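Local coordinates for pesticidial crystal protein CRY2AA (Bacillus thuringiensis serovar kurstaki, PDB 1I5P), which kills insect larvae as a delta-endotoxin, binding midgut epithelial cells of mosquito and moth larvae and promoting their colloid-osmotic lysis, at residues Phe24-Lys29 with Val57-Leu62; Gly70-Ser75 with Gln129-Phe134; Arg95-Phe100 with Gln170-Pro175. All coordinates share one frame; numbering follows the deposited sequence.

Interaction 1: Phe24-Lys29 with Val57-Leu62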
# COMPACT_ATOMS: atom_id res chain seq x y z
N PHE A 24 10.66 10.10 8.95
CA PHE A 24 11.47 9.11 8.24
C PHE A 24 11.80 7.95 9.19
O PHE A 24 12.87 7.35 9.08
CB PHE A 24 12.78 9.74 7.75
CG PHE A 24 12.60 10.77 6.68
CD1 PHE A 24 12.83 12.12 6.94
CD2 PHE A 24 12.19 10.41 5.40
CE1 PHE A 24 12.67 13.08 5.96
CE2 PHE A 24 12.01 11.36 4.40
CZ PHE A 24 12.25 12.70 4.68
N SER A 25 10.89 7.64 10.10
CA SER A 25 11.13 6.56 11.06
C SER A 25 11.48 5.23 10.39
O SER A 25 12.40 4.54 10.82
CB SER A 25 9.92 6.40 12.00
OG SER A 25 8.70 6.48 11.30
N PHE A 26 10.75 4.87 9.34
CA PHE A 26 11.02 3.63 8.62
C PHE A 26 12.44 3.65 8.06
O PHE A 26 13.20 2.70 8.24
CB PHE A 26 10.03 3.45 7.46
CG PHE A 26 10.39 2.31 6.54
CD1 PHE A 26 10.15 0.99 6.93
CD2 PHE A 26 10.99 2.54 5.31
CE1 PHE A 26 10.49 -0.07 6.11
CE2 PHE A 26 11.34 1.48 4.47
CZ PHE A 26 11.09 0.17 4.88
N GLU A 27 12.79 4.73 7.38
CA GLU A 27 14.12 4.85 6.80
C GLU A 27 15.22 4.83 7.87
O GLU A 27 16.32 4.36 7.62
CB GLU A 27 14.23 6.14 5.98
CG GLU A 27 13.43 6.18 4.68
CD GLU A 27 11.92 6.25 4.89
OE1 GLU A 27 11.47 6.84 5.89
OE2 GLU A 27 11.18 5.72 4.03
N HIS A 28 14.91 5.33 9.07
CA HIS A 28 15.89 5.39 10.15
C HIS A 28 15.97 4.11 10.96
O HIS A 28 16.84 3.96 11.82
CB HIS A 28 15.55 6.56 11.08
CG HIS A 28 15.81 7.91 10.47
ND1 HIS A 28 15.19 9.06 10.92
CD2 HIS A 28 16.63 8.29 9.47
CE1 HIS A 28 15.62 10.09 10.21
NE2 HIS A 28 16.50 9.65 9.33
N LYS A 29 15.07 3.18 10.67
CA LYS A 29 15.02 1.90 11.36
C LYS A 29 15.94 0.87 10.71
O LYS A 29 16.06 0.84 9.49
CB LYS A 29 13.59 1.37 11.34
CG LYS A 29 12.95 1.23 12.70
CD LYS A 29 11.52 0.72 12.57
CE LYS A 29 10.53 1.75 13.08
NZ LYS A 29 9.12 1.26 12.98
N VAL A 57 10.79 -8.81 4.22
CA VAL A 57 11.32 -8.82 2.86
C VAL A 57 10.94 -7.55 2.09
O VAL A 57 11.79 -6.94 1.45
CB VAL A 57 10.82 -10.05 2.07
CG1 VAL A 57 11.31 -9.97 0.63
CG2 VAL A 57 11.32 -11.33 2.72
N SER A 58 9.68 -7.16 2.17
CA SER A 58 9.25 -5.96 1.46
C SER A 58 10.00 -4.74 2.00
O SER A 58 10.47 -3.90 1.23
CB SER A 58 7.73 -5.78 1.58
OG SER A 58 7.32 -5.81 2.93
N SER A 59 10.11 -4.65 3.32
CA SER A 59 10.82 -3.53 3.94
C SER A 59 12.26 -3.52 3.45
O SER A 59 12.83 -2.48 3.12
CB SER A 59 10.78 -3.67 5.46
OG SER A 59 9.45 -3.60 5.94
N PHE A 60 12.84 -4.72 3.38
CA PHE A 60 14.20 -4.92 2.92
C PHE A 60 14.37 -4.43 1.48
O PHE A 60 15.32 -3.70 1.16
CB PHE A 60 14.55 -6.41 3.02
CG PHE A 60 15.78 -6.80 2.25
CD1 PHE A 60 17.05 -6.54 2.76
CD2 PHE A 60 15.67 -7.47 1.04
CE1 PHE A 60 18.19 -6.93 2.07
CE2 PHE A 60 16.81 -7.87 0.33
CZ PHE A 60 18.08 -7.60 0.86
N LEU A 61 13.47 -4.85 0.59
CA LEU A 61 13.56 -4.43 -0.80
C LEU A 61 13.40 -2.92 -0.94
O LEU A 61 14.11 -2.28 -1.71
CB LEU A 61 12.53 -5.18 -1.65
CG LEU A 61 12.77 -6.70 -1.70
CD1 LEU A 61 11.70 -7.38 -2.56
CD2 LEU A 61 14.16 -6.97 -2.27
N LEU A 62 12.46 -2.36 -0.19
CA LEU A 62 12.23 -0.91 -0.21
C LEU A 62 13.53 -0.18 0.14
O LEU A 62 13.88 0.81 -0.50
CB LEU A 62 11.13 -0.53 0.79
CG LEU A 62 9.67 -0.77 0.37
CD1 LEU A 62 8.74 -0.65 1.57
CD2 LEU A 62 9.29 0.24 -0.71
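F26 lays the far end of its ring against S59 and L62, on one side of helix 57-62. The ring atom CZ lies 3.6 Å from S59 O. This carbonyl oxygen sits at the ring edge and near the ring plane, so it faces the slightly positive C-H rim and not the pi cloud. The neighbouring atom CE1 of F26 packs at 3.7 Å on S59 CB. L62 comes in across the ring at about a right angle. Its CD1 methyl is 4.1 Å from F26 CZ, at a slant that is neither over the face nor at the edge. F26 reaches this far because its CG is anti to the backbone N (chi1 171°), which carries the ring away from its own short turn.

That turn belongs to the N-terminal region of the three-domain delta-endotoxin. It lies against helix 53-65 of the helical bundle domain. The turn itself is held by the H28 N to F24 O bond of 2.9 Å. S59 OG also touches F26 CE1, while its hydrogen bond goes to G55 O in its own helix. K63, one turn on from S59, adds a polar link: its ammonium bonds F26 O and K29 O and makes a cation-pi contact with the F26 ring. At the end of the turn, K29 NZ forms salt bridges with E37 and with D420 of the middle domain.

Interaction 2: Gly70-Ser75 with Gln129-Phe134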
# COMPACT_ATOMS: atom_id res chain seq x y z
N GLY A 70 22.52 -0.12 -2.01
CA GLY A 70 21.89 -1.40 -2.27
C GLY A 70 22.17 -2.00 -3.64
O GLY A 70 21.24 -2.34 -4.37
N LYS A 71 23.45 -2.14 -3.97
CA LYS A 71 23.89 -2.68 -5.24
C LYS A 71 23.66 -4.19 -5.36
O LYS A 71 23.45 -4.71 -6.45
CB LYS A 71 25.39 -2.40 -5.45
CG LYS A 71 25.75 -0.93 -5.57
CD LYS A 71 25.28 -0.34 -6.89
CE LYS A 71 25.81 1.08 -7.09
NZ LYS A 71 25.50 1.58 -8.46
N ARG A 72 23.71 -4.89 -4.23
CA ARG A 72 23.53 -6.33 -4.23
C ARG A 72 22.42 -6.75 -3.29
O ARG A 72 22.47 -6.49 -2.08
CB ARG A 72 24.84 -7.02 -3.85
CG ARG A 72 24.87 -8.51 -4.11
CD ARG A 72 26.19 -9.12 -3.66
NE ARG A 72 26.20 -10.57 -3.83
CZ ARG A 72 27.19 -11.36 -3.41
NH1 ARG A 72 28.25 -10.85 -2.80
NH2 ARG A 72 27.11 -12.67 -3.61
N ILE A 73 21.41 -7.41 -3.84
CA ILE A 73 20.25 -7.84 -3.07
C ILE A 73 20.20 -9.33 -2.74
O ILE A 73 19.96 -9.70 -1.59
CB ILE A 73 18.94 -7.50 -3.83
CG1 ILE A 73 18.80 -5.99 -4.01
CG2 ILE A 73 17.74 -8.05 -3.06
CD1 ILE A 73 17.63 -5.59 -4.92
N LEU A 74 20.42 -10.17 -3.74
CA LEU A 74 20.31 -11.62 -3.58
C LEU A 74 20.93 -12.28 -2.36
O LEU A 74 20.30 -13.13 -1.74
CB LEU A 74 20.79 -12.33 -4.85
CG LEU A 74 20.24 -13.76 -4.98
CD1 LEU A 74 18.72 -13.69 -5.15
CD2 LEU A 74 20.88 -14.48 -6.16
N SER A 75 22.16 -11.92 -2.01
CA SER A 75 22.79 -12.55 -0.86
C SER A 75 22.06 -12.30 0.46
O SER A 75 21.80 -13.24 1.22
CB SER A 75 24.25 -12.10 -0.73
OG SER A 75 24.87 -12.80 0.33
N GLN A 129 27.81 -17.92 -3.14
CA GLN A 129 29.08 -18.40 -2.61
C GLN A 129 30.14 -18.38 -3.71
O GLN A 129 31.29 -18.04 -3.47
CB GLN A 129 28.94 -19.82 -2.04
CG GLN A 129 28.43 -19.83 -0.60
CD GLN A 129 28.05 -21.22 -0.10
OE1 GLN A 129 27.96 -22.17 -0.88
NE2 GLN A 129 27.80 -21.33 1.20
N GLN A 130 29.73 -18.75 -4.92
CA GLN A 130 30.63 -18.76 -6.06
C GLN A 130 31.10 -17.34 -6.37
O GLN A 130 32.27 -17.12 -6.68
CB GLN A 130 29.92 -19.36 -7.28
CG GLN A 130 30.01 -20.88 -7.35
CD GLN A 130 28.94 -21.50 -8.23
OE1 GLN A 130 28.40 -20.85 -9.12
NE2 GLN A 130 28.64 -22.77 -7.99
N VAL A 131 30.18 -16.39 -6.27
CA VAL A 131 30.52 -15.00 -6.51
C VAL A 131 31.55 -14.55 -5.48
O VAL A 131 32.61 -14.03 -5.83
CB VAL A 131 29.28 -14.08 -6.39
CG1 VAL A 131 29.70 -12.62 -6.28
CG2 VAL A 131 28.38 -14.26 -7.60
N ASP A 132 31.23 -14.77 -4.21
CA ASP A 132 32.12 -14.38 -3.11
C ASP A 132 33.47 -15.08 -3.20
O ASP A 132 34.52 -14.44 -3.08
CB ASP A 132 31.47 -14.70 -1.76
CG ASP A 132 30.18 -13.94 -1.53
OD1 ASP A 132 29.93 -12.96 -2.27
OD2 ASP A 132 29.42 -14.30 -0.61
N ASN A 133 33.44 -16.39 -3.41
CA ASN A 133 34.66 -17.17 -3.50
C ASN A 133 35.54 -16.64 -4.63
O ASN A 133 36.76 -16.53 -4.49
CB ASN A 133 34.32 -18.64 -3.75
CG ASN A 133 35.52 -19.54 -3.62
OD1 ASN A 133 35.83 -20.31 -4.53
ND2 ASN A 133 36.21 -19.45 -2.49
N PHE A 134 34.90 -16.30 -5.75
CA PHE A 134 35.61 -15.77 -6.91
C PHE A 134 36.32 -14.46 -6.58
O PHE A 134 37.49 -14.27 -6.91
CB PHE A 134 34.64 -15.53 -8.07
CG PHE A 134 35.27 -14.85 -9.25
CD1 PHE A 134 35.97 -15.57 -10.20
CD2 PHE A 134 35.18 -13.47 -9.39
CE1 PHE A 134 36.56 -14.94 -11.29
CE2 PHE A 134 35.77 -12.82 -10.48
CZ PHE A 134 36.46 -13.56 -11.43
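This salt bridge belongs to the N-terminal helical bundle of the delta-endotoxin. It joins the connection that leads into helix 74-81 to helix 107-135. R72 and D132 make it. Both terminal nitrogens of R72 point end-on at one oxygen, D132 OD1. The NH1 to OD1 bond between R72 and D132 is the shorter and straighter, at 2.7 Å and 158°. The R72 NH2 to D132 OD1 bond is longer and more bent, at 3.1 Å and 136°.

OD1 lies in the guanidinium plane, so both N-H groups approach it from the arginine's edge. On the aspartate side the two bonds differ. NH1 uses the syn lone pair of OD1, whereas NH2 meets OD1 from well above the carboxylate plane. The two flat groups are turned 74° from each other, which rules out the coplanar, two-oxygen form of the pair.

R72 reaches helix 107-135 with an extended chain. It leaves CB on the side away from its backbone N and stays straight out to NE. The base of R72 is held near the bundle by R72 O, which accepts a bond from K64 NZ. Next to it, the carboxylate of D190 on helix 170-193 accepts from the backbone N of I73 and of L74, where helix 74-81 starts. NH2 of R72 also has a weak hydrogen bond to N128 OD1, one turn before D132.

The guanidinium is covered on both faces. S75 CB sits 3.8 Å above one face, offset toward the rim. Over the opposite face is V131, whose CG1 methyl comes within 3.7 Å of R72 NH2.

Interaction 3: Arg95-Phe100 with Gln170-Pro175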
# COMPACT_ATOMS: atom_id res chain seq x y z
N ARG A 95 1.54 -22.82 4.01
CA ARG A 95 0.56 -23.37 4.93
C ARG A 95 -0.40 -22.34 5.51
O ARG A 95 -1.58 -22.63 5.71
CB ARG A 95 1.27 -24.16 6.02
CG ARG A 95 2.04 -25.35 5.42
CD ARG A 95 1.25 -25.96 4.25
NE ARG A 95 1.77 -27.22 3.76
CZ ARG A 95 1.34 -28.42 4.15
NH1 ARG A 95 0.37 -28.52 5.04
NH2 ARG A 95 1.86 -29.52 3.62
N GLU A 96 0.09 -21.14 5.78
CA GLU A 96 -0.81 -20.12 6.31
C GLU A 96 -1.71 -19.61 5.18
O GLU A 96 -2.82 -19.15 5.43
CB GLU A 96 -0.03 -18.96 6.93
CG GLU A 96 0.77 -19.37 8.17
CD GLU A 96 0.98 -18.23 9.14
OE1 GLU A 96 -0.02 -17.76 9.72
OE2 GLU A 96 2.14 -17.81 9.33
N THR A 97 -1.22 -19.70 3.95
CA THR A 97 -2.01 -19.28 2.81
C THR A 97 -3.13 -20.31 2.62
O THR A 97 -4.27 -19.96 2.30
CB THR A 97 -1.16 -19.21 1.52
OG1 THR A 97 -0.11 -18.25 1.71
CG2 THR A 97 -2.01 -18.78 0.33
N GLU A 98 -2.78 -21.58 2.82
CA GLU A 98 -3.76 -22.66 2.70
C GLU A 98 -4.86 -22.45 3.73
O GLU A 98 -6.04 -22.61 3.44
CB GLU A 98 -3.11 -24.03 2.93
CG GLU A 98 -2.35 -24.57 1.73
CD GLU A 98 -1.84 -25.99 1.93
OE1 GLU A 98 -1.54 -26.65 0.92
OE2 GLU A 98 -1.74 -26.46 3.09
N GLN A 99 -4.46 -22.09 4.94
CA GLN A 99 -5.42 -21.87 6.00
C GLN A 99 -6.29 -20.64 5.72
O GLN A 99 -7.50 -20.66 5.94
CB GLN A 99 -4.71 -21.72 7.35
CG GLN A 99 -5.66 -21.66 8.55
CD GLN A 99 -4.95 -22.01 9.85
OE1 GLN A 99 -3.77 -22.33 9.86
NE2 GLN A 99 -5.69 -21.95 10.96
N PHE A 100 -5.66 -19.58 5.21
CA PHE A 100 -6.38 -18.35 4.91
C PHE A 100 -7.42 -18.53 3.80
O PHE A 100 -8.55 -18.09 3.92
CB PHE A 100 -5.41 -17.24 4.49
CG PHE A 100 -6.09 -15.92 4.19
CD1 PHE A 100 -6.61 -15.14 5.22
CD2 PHE A 100 -6.23 -15.48 2.88
CE1 PHE A 100 -7.26 -13.94 4.95
CE2 PHE A 100 -6.88 -14.27 2.59
CZ PHE A 100 -7.40 -13.50 3.63
N GLN A 170 -2.88 -21.79 -8.71
CA GLN A 170 -2.16 -20.55 -8.96
C GLN A 170 -2.32 -19.49 -7.87
O GLN A 170 -1.34 -18.86 -7.48
CB GLN A 170 -2.54 -19.97 -10.32
CG GLN A 170 -2.39 -20.96 -11.46
CD GLN A 170 -2.27 -20.29 -12.81
OE1 GLN A 170 -3.05 -19.40 -13.15
NE2 GLN A 170 -1.28 -20.71 -13.60
N LEU A 171 -3.54 -19.30 -7.37
CA LEU A 171 -3.75 -18.30 -6.33
C LEU A 171 -3.12 -18.74 -5.01
O LEU A 171 -2.52 -17.95 -4.29
CB LEU A 171 -5.24 -18.03 -6.10
CG LEU A 171 -5.54 -16.93 -5.08
CD1 LEU A 171 -5.22 -15.55 -5.69
CD2 LEU A 171 -7.01 -16.99 -4.67
N LEU A 172 -3.28 -20.03 -4.70
CA LEU A 172 -2.73 -20.57 -3.47
C LEU A 172 -1.21 -20.48 -3.42
O LEU A 172 -0.63 -20.28 -2.35
CB LEU A 172 -3.17 -22.03 -3.31
CG LEU A 172 -2.69 -22.76 -2.05
CD1 LEU A 172 -2.87 -21.86 -0.84
CD2 LEU A 172 -3.48 -24.06 -1.88
N LEU A 173 -0.58 -20.63 -4.57
CA LEU A 173 0.87 -20.58 -4.68
C LEU A 173 1.40 -19.19 -4.99
O LEU A 173 2.61 -18.96 -4.97
CB LEU A 173 1.33 -21.55 -5.77
CG LEU A 173 1.05 -23.04 -5.54
CD1 LEU A 173 1.30 -23.82 -6.82
CD2 LEU A 173 1.95 -23.54 -4.42
N LEU A 174 0.51 -18.25 -5.26
CA LEU A 174 0.93 -16.89 -5.61
C LEU A 174 1.94 -16.26 -4.62
O LEU A 174 2.93 -15.67 -5.05
CB LEU A 174 -0.29 -15.98 -5.79
CG LEU A 174 -0.05 -14.72 -6.63
CD1 LEU A 174 0.51 -15.09 -8.01
CD2 LEU A 174 -1.36 -13.94 -6.78
N PRO A 175 1.70 -16.40 -3.30
CA PRO A 175 2.65 -15.82 -2.35
C PRO A 175 4.04 -16.42 -2.55
O PRO A 175 5.03 -15.71 -2.59
CB PRO A 175 2.04 -16.17 -0.99
CG PRO A 175 0.58 -16.12 -1.29
CD PRO A 175 0.51 -16.89 -2.60
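L172 is the first residue of 170-175 to touch the other helix, packing on T97 and E98. Its CD1 methyl presses on T97 CG2 at 3.4 Å, tighter than usual for two carbons. The two side chains slide past each other in opposite directions. T97 CG2 is also 3.4 Å from L172 O, so this methyl rests against both that oxygen and CD1. A chi1 of -180° swings L172 CG opposite the backbone N, and the chain extends to E98 as well. There its CD2 meets the aliphatic CG of E98 at 3.8 Å.

L173 and L174 turn to other neighbours: L173 to L94 and L105, L174 to Y222 and V252. P175 then returns to the interface. P175 and T97 point toward each other, with P175 CG 3.7 Å from T97 OG1. Proline has no N-H to give to the turn before, and the helix is kinked here.

The segments 95-100 and 170-175 run roughly antiparallel, at 139°, and their axes come within 9.0 Å. Helix 170-193 is the one that runs through the middle of the bundle in this family.

T97 OG1 bonds I93 O and Y247 OH, and E98 pairs with R104 and L105 N. Between the segments there is van der Waals packing, mostly of aliphatic carbon, with no salt bridge; the contact rests on shape fit.

How the interactions relate
All three contacts involve the N-terminal helical bundle. Interaction 1 closes before the others open. Interactions 2 and 3 alternate along the chain, so the chain crosses between the two pairings. Interactions 1 and 2 have centres about 21 Å apart and touch: F60 and L61 of helix 53-65 pack on I73, just before helix 74-81. Interaction 3 stands apart, its centre about 25 Å from that of interaction 1 and about 30 Å from that of interaction 2. Helix 170-193 relates the last two, since its P175 end packs in interaction 3 and its D190 end lies beside interaction 2. The contacts thus join the N-terminal region, the bundle's successive helices and its central helix.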